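Local coordinates for putative branched-chain amino acid transport system substrate-binding protein (Rhodopseudomonas palustris, PDB 3TX6) that binds 3-(4-hydroxyphenyl)pyruvic acid and probably delivers such aromatic acids, in the periplasm, to an ABC transporter for uptake, at residues 119-128 / 151-162; 221-229 / 278-286. All coordinates share one frame; numbering follows the deposited sequence. Where two conformers were deposited one is given.

Contact 1. Residues 119-128 / 151-162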
loop_
_atom_site.group_PDB
_atom_site.type_symbol
_atom_site.label_atom_id
_atom_site.label_comp_id
_atom_site.label_asym_id
_atom_site.label_seq_id
_atom_site.Cartn_x
_atom_site.Cartn_y
_atom_site.Cartn_z
ATOM N N ILE A 119 5.694 -2.715 6.359
ATOM C CA ILE A 119 6.197 -1.599 7.134
ATOM C C ILE A 119 7.706 -1.664 7.414
ATOM O O ILE A 119 8.346 -0.647 7.254
ATOM C CB ILE A 119 5.369 -1.383 8.408
ATOM C CG1 ILE A 119 4.134 -0.508 8.145
ATOM C CG2 ILE A 119 6.175 -0.725 9.544
ATOM C CD1 ILE A 119 3.190 -1.049 7.114
ATOM N N PRO A 120 8.282 -2.846 7.758
ATOM C CA PRO A 120 9.731 -2.814 8.077
ATOM C C PRO A 120 10.617 -2.443 6.914
ATOM O O PRO A 120 11.668 -1.853 7.146
ATOM C CB PRO A 120 10.010 -4.211 8.642
ATOM C CG PRO A 120 8.691 -4.555 9.286
ATOM C CD PRO A 120 7.647 -4.045 8.314
ATOM N N ILE A 121 10.220 -2.746 5.681
ATOM C CA ILE A 121 11.014 -2.350 4.534
ATOM C C ILE A 121 10.982 -0.827 4.394
ATOM O O ILE A 121 12.009 -0.181 4.140
ATOM C CB ILE A 121 10.581 -3.091 3.236
ATOM C CG1 ILE A 121 10.956 -4.600 3.278
ATOM C CG2 ILE A 121 11.072 -2.368 1.983
ATOM C CD1 ILE A 121 10.530 -5.421 2.039
HETATM N N MSE A 122 9.823 -0.231 4.628
HETATM C CA MSE A 122 9.671 1.210 4.508
HETATM C C MSE A 122 10.308 1.943 5.668
HETATM O O MSE A 122 10.975 2.972 5.479
HETATM C CB MSE A 122 8.178 1.547 4.252
HETATM C CG MSE A 122 7.618 0.829 2.992
HETATM SE SE MSE A 122 8.781 0.924 1.471
HETATM C CE MSE A 122 7.609 1.772 0.151
ATOM N N GLY A 123 10.139 1.421 6.877
ATOM C CA GLY A 123 10.829 1.985 8.000
ATOM C C GLY A 123 12.347 2.015 7.796
ATOM O O GLY A 123 13.004 3.066 7.997
ATOM N N LYS A 124 12.929 0.903 7.336
ATOM C CA LYS A 124 14.393 0.841 7.188
ATOM C C LYS A 124 14.913 1.927 6.274
ATOM O O LYS A 124 15.937 2.544 6.594
ATOM C CB LYS A 124 14.824 -0.531 6.666
ATOM C CG LYS A 124 16.343 -0.755 6.639
ATOM C CD LYS A 124 16.699 -2.216 6.270
ATOM C CE LYS A 124 18.214 -2.465 6.193
ATOM N NZ LYS A 124 18.599 -3.892 5.893
ATOM N N VAL A 125 14.224 2.186 5.158
ATOM C CA VAL A 125 14.712 3.190 4.212
ATOM C C VAL A 125 14.650 4.576 4.852
ATOM O O VAL A 125 15.524 5.423 4.653
ATOM C CB VAL A 125 14.075 3.083 2.785
ATOM C CG1 VAL A 125 12.694 3.757 2.664
ATOM C CG2 VAL A 125 15.021 3.640 1.754
ATOM N N LEU A 126 13.645 4.836 5.652
ATOM C CA LEU A 126 13.534 6.123 6.334
ATOM C C LEU A 126 14.566 6.278 7.435
ATOM O O LEU A 126 15.212 7.328 7.546
ATOM C CB LEU A 126 12.151 6.293 6.934
ATOM C CG LEU A 126 10.946 6.316 5.958
ATOM C CD1 LEU A 126 9.630 6.330 6.759
ATOM C CD2 LEU A 126 11.035 7.506 5.004
ATOM N N TYR A 127 14.725 5.247 8.256
ATOM C CA TYR A 127 15.682 5.323 9.369
ATOM C C TYR A 127 17.140 5.393 8.856
ATOM O O TYR A 127 17.978 6.043 9.474
ATOM C CB TYR A 127 15.533 4.180 10.380
ATOM C CG TYR A 127 14.098 3.809 10.743
ATOM C CD1 TYR A 127 13.126 4.778 10.855
ATOM C CD2 TYR A 127 13.722 2.482 10.977
ATOM C CE1 TYR A 127 11.814 4.448 11.125
ATOM C CE2 TYR A 127 12.408 2.149 11.273
ATOM C CZ TYR A 127 11.461 3.140 11.326
ATOM O OH TYR A 127 10.130 2.873 11.599
ATOM N N GLU A 128 17.440 4.702 7.774
ATOM C CA GLU A 128 18.770 4.760 7.168
ATOM C C GLU A 128 19.102 6.188 6.821
ATOM O O GLU A 128 20.201 6.653 7.085
ATOM C CB GLU A 128 18.907 3.875 5.924
ATOM C CG GLU A 128 19.061 2.388 6.248
ATOM C CD GLU A 128 19.052 1.473 5.017
ATOM O OE1 GLU A 128 18.663 1.939 3.916
ATOM O OE2 GLU A 128 19.441 0.276 5.158
ATOM N N TRP A 151 3.489 0.970 12.558
ATOM C CA TRP A 151 4.565 1.962 12.301
ATOM C C TRP A 151 5.296 2.340 13.546
ATOM O O TRP A 151 6.542 2.376 13.567
ATOM C CB TRP A 151 3.981 3.178 11.610
ATOM C CG TRP A 151 4.064 3.034 10.108
ATOM C CD1 TRP A 151 3.037 2.846 9.189
ATOM C CD2 TRP A 151 5.280 3.114 9.347
ATOM N NE1 TRP A 151 3.541 2.784 7.930
ATOM C CE2 TRP A 151 4.924 2.903 7.969
ATOM C CE3 TRP A 151 6.627 3.290 9.681
ATOM C CZ2 TRP A 151 5.868 2.959 6.953
ATOM C CZ3 TRP A 151 7.545 3.337 8.649
ATOM C CH2 TRP A 151 7.180 3.162 7.323
ATOM N N PHE A 152 4.543 2.608 14.606
ATOM C CA PHE A 152 5.203 2.887 15.886
ATOM C C PHE A 152 6.045 1.717 16.358
ATOM O O PHE A 152 7.164 1.926 16.793
ATOM C CB PHE A 152 4.247 3.320 16.989
ATOM C CG PHE A 152 4.951 3.682 18.256
ATOM C CD1 PHE A 152 5.785 4.799 18.308
ATOM C CD2 PHE A 152 4.799 2.908 19.382
ATOM C CE1 PHE A 152 6.461 5.119 19.465
ATOM C CE2 PHE A 152 5.458 3.235 20.548
ATOM C CZ PHE A 152 6.283 4.342 20.589
ATOM N N ASN A 153 5.512 0.509 16.304
ATOM C CA ASN A 153 6.259 -0.629 16.775
ATOM C C ASN A 153 7.559 -0.817 15.999
ATOM O O ASN A 153 8.593 -1.205 16.577
ATOM C CB ASN A 153 5.428 -1.893 16.686
ATOM C CG ASN A 153 4.274 -1.909 17.647
ATOM O OD1 ASN A 153 4.198 -1.105 18.579
ATOM N ND2 ASN A 153 3.376 -2.869 17.438
ATOM N N ASP A 154 7.504 -0.538 14.706
ATOM C CA ASP A 154 8.683 -0.643 13.865
ATOM C C ASP A 154 9.716 0.441 14.242
ATOM O O ASP A 154 10.934 0.164 14.284
ATOM C CB ASP A 154 8.298 -0.538 12.373
ATOM C CG ASP A 154 9.497 -0.699 11.449
ATOM O OD1 ASP A 154 9.999 -1.836 11.383
ATOM O OD2 ASP A 154 9.961 0.317 10.831
ATOM N N LEU A 155 9.255 1.664 14.513
ATOM C CA LEU A 155 10.172 2.726 14.938
ATOM C C LEU A 155 10.882 2.320 16.234
ATOM O O LEU A 155 12.084 2.534 16.396
ATOM C CB LEU A 155 9.418 4.040 15.141
ATOM C CG LEU A 155 10.175 5.282 15.587
ATOM C CD1 LEU A 155 11.233 5.730 14.601
ATOM C CD2 LEU A 155 9.202 6.438 15.901
ATOM N N LYS A 156 10.146 1.681 17.131
ATOM C CA LYS A 156 10.666 1.330 18.435
ATOM C C LYS A 156 11.637 0.161 18.269
ATOM O O LYS A 156 12.719 0.175 18.851
ATOM C CB LYS A 156 9.507 0.913 19.326
ATOM C CG LYS A 156 9.630 1.173 20.815
ATOM C CD LYS A 156 8.237 1.028 21.440
ATOM C CE LYS A 156 7.769 -0.429 21.480
ATOM N NZ LYS A 156 6.321 -0.677 21.206
ATOM N N LYS A 157 11.283 -0.834 17.447
ATOM C CA LYS A 157 12.095 -2.047 17.381
ATOM C C LYS A 157 13.298 -1.845 16.443
ATOM O O LYS A 157 14.455 -1.950 16.846
ATOM C CB LYS A 157 11.238 -3.252 16.981
ATOM C CG LYS A 157 12.013 -4.547 16.742
ATOM C CD LYS A 157 11.077 -5.692 16.324
ATOM C CE LYS A 157 11.857 -6.973 16.007
ATOM N NZ LYS A 157 11.039 -8.073 15.423
ATOM N N GLN A 158 13.005 -1.517 15.207
ATOM C CA GLN A 158 14.013 -1.365 14.199
ATOM C C GLN A 158 14.718 -0.024 14.348
ATOM O O GLN A 158 15.971 0.088 14.264
ATOM C CB GLN A 158 13.358 -1.551 12.802
ATOM C CG GLN A 158 14.356 -1.384 11.701
ATOM C CD GLN A 158 13.878 -1.778 10.342
ATOM O OE1 GLN A 158 14.712 -2.147 9.504
ATOM N NE2 GLN A 158 12.552 -1.704 10.086
ATOM N N GLY A 159 13.927 1.005 14.596
ATOM C CA GLY A 159 14.464 2.359 14.562
ATOM C C GLY A 159 15.429 2.620 15.697
ATOM O O GLY A 159 16.552 3.091 15.488
ATOM N N GLU A 160 15.031 2.262 16.895
ATOM C CA GLU A 160 15.912 2.381 18.048
ATOM C C GLU A 160 17.160 1.606 17.853
ATOM O O GLU A 160 18.203 2.071 18.253
ATOM C CB GLU A 160 15.275 1.872 19.326
ATOM C CG GLU A 160 14.191 2.742 19.913
ATOM C CD GLU A 160 13.657 2.184 21.244
ATOM O OE1 GLU A 160 13.914 0.997 21.587
ATOM O OE2 GLU A 160 12.981 2.932 21.957
ATOM N N ALA A 161 17.064 0.399 17.293
ATOM C CA ALA A 161 18.266 -0.426 17.099
ATOM C C ALA A 161 19.256 0.208 16.064
ATOM O O ALA A 161 20.426 -0.203 15.996
ATOM C CB ALA A 161 17.888 -1.842 16.680
HETATM N N MSE A 162 18.806 1.205 15.291
HETATM C CA MSE A 162 19.666 1.915 14.349
HETATM C C MSE A 162 20.257 3.188 14.915
HETATM O O MSE A 162 21.025 3.871 14.234
HETATM C CB MSE A 162 18.952 2.131 13.028
HETATM C CG MSE A 162 18.815 0.778 12.309
HETATM SE SE MSE A 162 17.445 0.913 10.922
HETATM C CE MSE A 162 18.564 2.307 10.147
#
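The ring of Tyr127 is sandwiched between the two helices: CA of Gly159 lies over one face, 4.0 Å from the ring centroid in a CH-pi contact, while the carbonyl O of Gly123, one turn back in its own helix, stands over the other. At the edge of this ring are CG of Gln158 and the selenium of Met162 (present as selenomethionine), a Met-aromatic contact. The indole of Trp151 takes CG1 of Ile119 over its five-membered ring, 3.5 Å from that centroid; the Tyr127 hydroxyl sits at its edge, and CB of Met122 and CD1 of Leu126 pack obliquely on the six-membered ring. Tyr127, Trp151, Asp154 and Gln158 are each knobs in holes of the facing helix, the axes crossing at -56°. Tyr127 OH donates to Asp154 OD2 (2.7 Å) on the anti side of the carboxylate, 28° out of its plane. The other oxygen, Asp154 OD1, uses its syn lone pair for Gln158 NE2, 2.9 Å away and one turn on. Gln158 NE2 also reaches across to Pro120 O at 3.1 Å, meeting a lone pair in the carbonyl plane; Pro120 O thus serves both this amide and the helical N-H of Lys124. Gln158 gets there by an extended chain with CG anti to the backbone N (chi1 179°), which also lays Gln158 OE1 against CB of Lys124 at 3.3 Å. Gly123 lets the helices come together, since a CB there would run into Asp154 OD2. With a hydroxyl on one oxygen and an amide on the other, the buried Asp154 carboxylate is probably stabilised as the anion and kept from turning, and a chain of hydrogen bonds runs from Tyr127 through Asp154 and Gln158 to the Pro120 carbonyl.

Contact 2. Residues 221-229 / 278-286. With ENO (3-(4-hydroxy-phenyl)pyruvic acid), chain D.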
loop_
_atom_site.group_PDB
_atom_site.type_symbol
_atom_site.label_atom_id
_atom_site.label_comp_id
_atom_site.label_asym_id
_atom_site.label_seq_id
_atom_site.Cartn_x
_atom_site.Cartn_y
_atom_site.Cartn_z
ATOM N N GLN A 221 7.659 10.682 6.070
ATOM C CA GLN A 221 6.300 10.223 5.756
ATOM C C GLN A 221 6.360 8.791 5.297
ATOM O O GLN A 221 7.348 8.376 4.621
ATOM C CB GLN A 221 5.595 11.079 4.679
ATOM C CG GLN A 221 5.220 12.491 5.105
ATOM C CD GLN A 221 3.955 12.569 5.944
ATOM O OE1 GLN A 221 3.184 11.602 5.997
ATOM N NE2 GLN A 221 3.691 13.728 6.561
ATOM N N THR A 222 5.277 8.058 5.614
ATOM C CA THR A 222 5.121 6.702 5.130
ATOM C C THR A 222 4.600 6.618 3.705
ATOM O O THR A 222 4.218 7.614 3.102
ATOM C CB THR A 222 4.146 5.908 6.022
ATOM O OG1 THR A 222 2.775 6.305 5.811
ATOM C CG2 THR A 222 4.500 6.027 7.520
ATOM N N HIS A 223 4.576 5.390 3.185
ATOM C CA HIS A 223 4.113 5.138 1.830
ATOM C C HIS A 223 2.609 5.325 1.685
ATOM O O HIS A 223 2.119 5.402 0.572
ATOM C CB HIS A 223 4.606 3.807 1.264
ATOM C CG HIS A 223 4.328 2.582 2.132
ATOM N ND1 HIS A 223 4.376 2.588 3.488
ATOM C CD2 HIS A 223 4.160 1.248 1.752
ATOM C CE1 HIS A 223 4.162 1.299 3.922
ATOM N NE2 HIS A 223 4.033 0.509 2.862
ATOM N N GLY A 224 1.893 5.442 2.810
ATOM C CA GLY A 224 0.491 5.857 2.808
ATOM C C GLY A 224 0.265 7.272 2.329
ATOM O O GLY A 224 -0.907 7.638 2.054
ATOM N N ALA A 225 1.359 8.038 2.157
ATOM C CA ALA A 225 1.284 9.418 1.671
ATOM C C ALA A 225 1.661 9.592 0.181
ATOM O O ALA A 225 1.609 10.704 -0.303
ATOM C CB ALA A 225 2.186 10.356 2.538
ATOM N N ALA A 226 2.059 8.535 -0.537
ATOM C CA ALA A 226 2.738 8.650 -1.843
ATOM C C ALA A 226 1.745 8.821 -3.016
ATOM O O ALA A 226 1.564 7.943 -3.883
ATOM C CB ALA A 226 3.674 7.449 -2.065
ATOM N N SER A 227 1.152 10.018 -3.034
ATOM C CA SER A 227 0.383 10.518 -4.178
ATOM C C SER A 227 0.518 12.030 -4.168
ATOM O O SER A 227 0.974 12.634 -3.194
ATOM C CB SER A 227 -1.070 10.037 -4.122
ATOM O OG SER A 227 -1.854 10.755 -3.189
HETATM N N MSE A 228 0.164 12.647 -5.278
HETATM C CA MSE A 228 0.208 14.108 -5.352
HETATM C C MSE A 228 -0.745 14.790 -4.414
HETATM O O MSE A 228 -0.575 15.990 -4.135
HETATM C CB MSE A 228 -0.221 14.641 -6.670
HETATM C CG MSE A 228 0.802 14.546 -7.738
HETATM SE SE MSE A 228 2.497 15.379 -7.271
HETATM C CE MSE A 228 2.002 17.255 -7.120
ATOM N N ASP A 229 -1.758 14.065 -3.961
ATOM C CA ASP A 229 -2.728 14.616 -3.040
ATOM C C ASP A 229 -2.014 15.232 -1.841
ATOM O O ASP A 229 -2.339 16.348 -1.439
ATOM C CB ASP A 229 -3.737 13.554 -2.590
ATOM C CG ASP A 229 -4.546 12.966 -3.757
ATOM O OD1 ASP A 229 -5.780 13.085 -3.772
ATOM O OD2 ASP A 229 -3.932 12.366 -4.653
ATOM N N ASN A 278 1.559 13.516 -14.050
ATOM C CA ASN A 278 1.817 13.344 -12.617
ATOM C C ASN A 278 0.633 12.917 -11.753
ATOM O O ASN A 278 0.632 13.126 -10.545
ATOM C CB ASN A 278 2.438 14.579 -12.027
ATOM C CG ASN A 278 3.899 14.550 -12.186
ATOM O OD1 ASN A 278 4.443 15.414 -12.817
ATOM N ND2 ASN A 278 4.550 13.478 -11.672
ATOM N N SER A 279 -0.306 12.236 -12.373
ATOM C CA SER A 279 -1.393 11.625 -11.632
ATOM C C SER A 279 -1.069 10.210 -11.155
ATOM O O SER A 279 -1.911 9.598 -10.522
ATOM C CB SER A 279 -2.725 11.622 -12.412
ATOM O OG SER A 279 -2.618 10.937 -13.640
ATOM N N ARG A 280 0.145 9.717 -11.424
ATOM C CA ARG A 280 0.587 8.412 -10.899
ATOM C C ARG A 280 0.442 8.395 -9.379
ATOM O O ARG A 280 0.548 9.423 -8.719
ATOM C CB ARG A 280 2.028 8.196 -11.273
ATOM C CG ARG A 280 3.016 9.204 -10.643
ATOM C CD ARG A 280 4.415 9.129 -11.206
ATOM N NE ARG A 280 4.445 9.428 -12.623
ATOM C CZ ARG A 280 5.541 9.324 -13.383
ATOM N NH1 ARG A 280 6.690 8.959 -12.828
ATOM N NH2 ARG A 280 5.476 9.596 -14.694
ATOM N N SER A 281 0.261 7.204 -8.829
ATOM C CA SER A 281 0.186 7.003 -7.383
ATOM C C SER A 281 0.707 5.636 -6.963
ATOM O O SER A 281 0.658 4.659 -7.700
ATOM C CB SER A 281 -1.227 7.222 -6.836
ATOM O OG SER A 281 -2.123 6.252 -7.338
ATOM N N GLN A 282 1.131 5.616 -5.717
ATOM C CA GLN A 282 1.350 4.387 -4.931
ATOM C C GLN A 282 0.184 3.430 -5.071
ATOM O O GLN A 282 0.372 2.224 -5.206
ATOM C CB GLN A 282 1.519 4.785 -3.461
ATOM C CG GLN A 282 1.746 3.671 -2.445
ATOM C CD GLN A 282 3.122 3.036 -2.471
ATOM O OE1 GLN A 282 4.035 3.501 -3.177
ATOM N NE2 GLN A 282 3.274 1.975 -1.689
ATOM N N PHE A 283 -1.016 3.983 -5.022
ATOM C CA PHE A 283 -2.250 3.192 -4.820
ATOM C C PHE A 283 -2.756 2.537 -6.106
ATOM O O PHE A 283 -3.061 1.330 -6.139
ATOM C CB PHE A 283 -3.306 4.098 -4.150
ATOM C CG PHE A 283 -2.707 4.838 -2.998
ATOM C CD1 PHE A 283 -2.261 4.141 -1.912
ATOM C CD2 PHE A 283 -2.505 6.225 -3.036
ATOM C CE1 PHE A 283 -1.592 4.779 -0.892
ATOM C CE2 PHE A 283 -1.854 6.879 -1.992
ATOM C CZ PHE A 283 -1.393 6.148 -0.906
ATOM N N ALA A 284 -2.780 3.314 -7.201
ATOM C CA ALA A 284 -3.128 2.762 -8.520
ATOM C C ALA A 284 -2.273 1.488 -8.793
ATOM O O ALA A 284 -2.729 0.521 -9.379
ATOM C CB ALA A 284 -2.901 3.784 -9.616
ATOM N N ALA A 285 -0.992 1.575 -8.433
ATOM C CA ALA A 285 -0.041 0.535 -8.677
ATOM C C ALA A 285 -0.403 -0.755 -7.962
ATOM O O ALA A 285 -0.087 -1.831 -8.475
ATOM C CB ALA A 285 1.354 1.024 -8.302
ATOM N N HIS A 286 -1.020 -0.688 -6.788
ATOM C CA HIS A 286 -1.339 -1.930 -6.077
ATOM C C HIS A 286 -2.391 -2.746 -6.785
ATOM O O HIS A 286 -2.236 -3.967 -6.866
ATOM C CB HIS A 286 -1.719 -1.699 -4.624
ATOM C CG HIS A 286 -0.654 -1.045 -3.806
ATOM N ND1 HIS A 286 0.680 -1.348 -3.899
ATOM C CD2 HIS A 286 -0.769 -0.059 -2.832
ATOM C CE1 HIS A 286 1.361 -0.583 -3.001
ATOM N NE2 HIS A 286 0.485 0.198 -2.361
HETATM O O4 ENO D . -2.965 0.964 5.054
HETATM C C9 ENO D . -2.128 1.931 1.892
HETATM C C8 ENO D . -1.271 1.472 0.913
HETATM C C7 ENO D . 0.120 1.613 1.043
HETATM C C6 ENO D . 0.618 2.135 2.220
HETATM C C5 ENO D . -0.233 2.620 3.209
HETATM C C4 ENO D . -1.627 2.510 3.063
HETATM O O3 ENO D . 0.935 1.109 0.037
HETATM C C3 ENO D . -2.560 3.088 4.089
HETATM C C2 ENO D . -3.126 2.194 5.124
HETATM C C1 ENO D . -3.973 2.803 6.140
HETATM O O2 ENO D . -4.499 2.049 6.985
HETATM O O1 ENO D . -4.162 4.056 6.165
HETATM O O HOH W 1 -1.201 11.175 -7.339
#
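The phenol end of the ligand pocket in the cleft of this periplasmic binding protein is built where the turn at residues 222-227 meets the start of helix 282-304. Ala226, at the centre of an inverse gamma turn, presents its O to Gln282 N at 3.0 Å, a bond straight at both the hydrogen (163°) and the carbonyl. Ser281 is the N-cap, its OG taking Ala284 N, and a water joins Met228 N to Arg280 O. Gln282 leaves with CG anti to the backbone N and bends at chi2 (74°), which brings Gln282 NE2 to the ligand hydroxyl, ENO O3, at 3.0 Å, almost linear (176°). His286 NE2 meets ENO O3 edge-on at 2.6 Å, and either may be the donor. The ligand ring comes edge-first to His223, its C6 pointing at the centre of one imidazole face, 3.6 Å above the plane. His223 CD2, at the ring edge, lies 3.6 Å from Gln282 NE2, and His223 NE2 is hydrogen-bonded to Gln117 O. CE1 of Phe283 meets ENO C8 at 3.8 Å, at the edge of the phenyl ring, while its CZ points at Gly224 O. Cutting His223 back to an alanine would probably open a gap beside the C6 edge of the ligand and leave the Gln117 carbonyl without this mate. Gln282 is itself fixed by Gln117 OE1 on NE2 and Gly246 N on OE1. The phenol oxygen is thus gripped by two side chains of helix 282-304 while the His223 face and the Phe283 edge border the ring, consistent with selection for a para-hydroxylated aromatic acid.

Along the chain the two contacts stand in series, neither nesting nor crossing. Contact 1 closes a short loop from helix 119-130 through strand 137-143 to helix 146-161, all within the lobe of the seven-stranded sheet. Contact 2 then closes a longer one, from the turn after strand 218-221 of that sheet, past strand 242-245 and helix 261-275, to the start of helix 282-304, where Ser281 and Phe283 also touch helix 21-29, which follows strand 8-14 of the six-stranded sheet. Although their centres are about 20 Å apart, the contacts meet: Trp151 packs on Thr222, and Met122 on His223, so contact 1 backs the ligand-side turn of contact 2.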